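Local coordinates for protein nucleocapsid (Crimean-congo hemorrhagic fever virus, PDB 4AKL) that binds single- and double-stranded RNA, probably packaging the viral genome, and probably also cuts double-stranded DNA without sequence specificity, at residues A[3-9]-A[81-87]. Sequence-based numbering, arbitrary orientation.
Sequences NKIEVNS and AWASSTG
The indole of Trp82 meets the 3-9 loop along its edge: the carbonyl O of Ser9 lies 3.7 Å from Trp82 CZ3, close to the ring plane, and Val7 CG1 reaches the same carbon. Trp82 NE1 donates to the backbone O of Phe139, whose ring also meets the indole. The amide of Asn3, in contrast, carries the Thr86 methyl over one face, with Thr86 CG2 3.5 Å from Asn3 CG. Asn3 CG, anti to the backbone N (chi1 -171°), brings the amide over to the 81-87 turn. There Asn3 ND2 donates to Ser84 O at 2.9 Å, nearly within the amide plane, while Asn3 OD1 accepts from Ile5 N at 3.0 Å, closing an Asx turn. Two backbone amides at the start of helix 86-98 then find acceptors in the loop: Thr86 N bonds to Ile5 O (3.0 Å, 169° at the hydrogen) and Gly87 N to Val7 O (3.1 Å). Thr86 OG1 weakly accepts from Val7 N. Beneath these bonds Ile5 CD1 packs on Ala81 CB at 3.9 Å, and Val7 CB abuts Ser85 CB; Met13 and Trp16 of helix 10-24 also touch Val7 and Ala81. Ser85 OG bonds to Trp82 O and caps Ile88 N weakly. The irregular N-terminal segment ahead of helix 10-24 thus follows the tight junction between helices 77-83 and 86-98, its carbonyls supplementing a serine N-cap at the second helix's start.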
# COMPACT_ATOMS: atom_id res chain seq x y z
N ASN A 3 -15.86 -21.45 -9.36
CA ASN A 3 -16.14 -20.05 -9.13
C ASN A 3 -17.48 -19.66 -9.77
O ASN A 3 -17.57 -19.61 -10.99
CB ASN A 3 -14.99 -19.22 -9.71
CG ASN A 3 -15.06 -17.75 -9.35
OD1 ASN A 3 -16.12 -17.25 -8.98
ND2 ASN A 3 -13.91 -17.04 -9.49
N LYS A 4 -18.49 -19.36 -8.94
CA LYS A 4 -19.84 -19.03 -9.44
C LYS A 4 -19.98 -17.57 -9.92
O LYS A 4 -20.96 -17.25 -10.53
CB LYS A 4 -20.91 -19.30 -8.37
CG LYS A 4 -20.94 -20.71 -7.78
CD LYS A 4 -21.21 -21.78 -8.78
CE LYS A 4 -21.24 -23.17 -8.11
NZ LYS A 4 -22.30 -23.34 -7.01
N ILE A 5 -18.99 -16.71 -9.65
CA ILE A 5 -19.04 -15.31 -10.06
C ILE A 5 -18.48 -15.21 -11.49
O ILE A 5 -17.38 -14.71 -11.71
CB ILE A 5 -18.28 -14.36 -9.09
CG1 ILE A 5 -18.55 -14.73 -7.62
CG2 ILE A 5 -18.64 -12.88 -9.42
CD1 ILE A 5 -18.02 -13.72 -6.57
N GLU A 6 -19.28 -15.71 -12.46
CA GLU A 6 -18.93 -15.76 -13.87
C GLU A 6 -19.20 -14.41 -14.48
O GLU A 6 -20.30 -14.13 -14.99
CB GLU A 6 -19.75 -16.83 -14.62
CG GLU A 6 -19.54 -18.26 -14.13
CD GLU A 6 -20.28 -19.29 -15.00
OE1 GLU A 6 -21.17 -18.88 -15.81
OE2 GLU A 6 -19.96 -20.50 -14.88
N VAL A 7 -18.16 -13.59 -14.43
CA VAL A 7 -18.20 -12.21 -14.80
C VAL A 7 -16.91 -11.96 -15.49
O VAL A 7 -15.84 -12.16 -14.91
CB VAL A 7 -18.32 -11.32 -13.52
CG1 VAL A 7 -18.06 -9.87 -13.82
CG2 VAL A 7 -19.71 -11.47 -12.88
N ASN A 8 -16.98 -11.52 -16.75
CA ASN A 8 -15.78 -11.25 -17.55
C ASN A 8 -15.72 -9.79 -18.03
O ASN A 8 -14.94 -9.46 -18.95
CB ASN A 8 -15.75 -12.22 -18.77
CG ASN A 8 -15.87 -13.71 -18.35
OD1 ASN A 8 -14.90 -14.34 -17.83
ND2 ASN A 8 -17.04 -14.26 -18.57
N SER A 9 -16.54 -8.91 -17.44
CA SER A 9 -16.65 -7.50 -17.87
C SER A 9 -17.50 -6.69 -16.89
O SER A 9 -18.22 -7.25 -16.06
CB SER A 9 -17.26 -7.39 -19.31
OG SER A 9 -18.63 -7.77 -19.39
N ALA A 81 -16.75 -8.98 -5.05
CA ALA A 81 -17.16 -9.92 -6.11
C ALA A 81 -16.34 -9.67 -7.37
O ALA A 81 -15.89 -10.62 -8.03
CB ALA A 81 -18.60 -9.83 -6.39
N TRP A 82 -16.13 -8.41 -7.73
CA TRP A 82 -15.31 -8.09 -8.90
C TRP A 82 -13.86 -8.63 -8.75
O TRP A 82 -13.30 -9.21 -9.69
CB TRP A 82 -15.31 -6.58 -9.14
CG TRP A 82 -14.38 -6.06 -10.23
CD1 TRP A 82 -13.24 -5.34 -10.03
CD2 TRP A 82 -14.52 -6.20 -11.65
NE1 TRP A 82 -12.66 -5.02 -11.22
CE2 TRP A 82 -13.42 -5.53 -12.25
CE3 TRP A 82 -15.48 -6.82 -12.49
CZ2 TRP A 82 -13.23 -5.48 -13.64
CZ3 TRP A 82 -15.30 -6.76 -13.87
CH2 TRP A 82 -14.18 -6.09 -14.43
N ALA A 83 -13.29 -8.43 -7.57
CA ALA A 83 -11.91 -8.85 -7.26
C ALA A 83 -11.75 -10.39 -7.27
O ALA A 83 -10.67 -10.88 -7.38
CB ALA A 83 -11.46 -8.24 -5.90
N SER A 84 -12.85 -11.13 -7.13
CA SER A 84 -12.87 -12.57 -7.07
C SER A 84 -13.55 -13.19 -8.29
O SER A 84 -13.78 -14.40 -8.29
CB SER A 84 -13.64 -12.98 -5.84
OG SER A 84 -12.92 -12.71 -4.64
N SER A 85 -13.92 -12.36 -9.28
CA SER A 85 -14.64 -12.82 -10.49
C SER A 85 -13.79 -13.70 -11.37
O SER A 85 -12.55 -13.58 -11.37
CB SER A 85 -15.15 -11.63 -11.30
OG SER A 85 -14.10 -10.80 -11.74
N THR A 86 -14.44 -14.60 -12.13
CA THR A 86 -13.68 -15.50 -12.97
C THR A 86 -12.72 -14.74 -13.86
O THR A 86 -11.53 -15.16 -14.01
CB THR A 86 -14.53 -16.44 -13.80
OG1 THR A 86 -15.54 -15.70 -14.50
CG2 THR A 86 -15.17 -17.58 -12.85
N GLY A 87 -13.20 -13.61 -14.41
CA GLY A 87 -12.39 -12.77 -15.33
C GLY A 87 -11.16 -12.13 -14.74
O GLY A 87 -10.05 -12.17 -15.32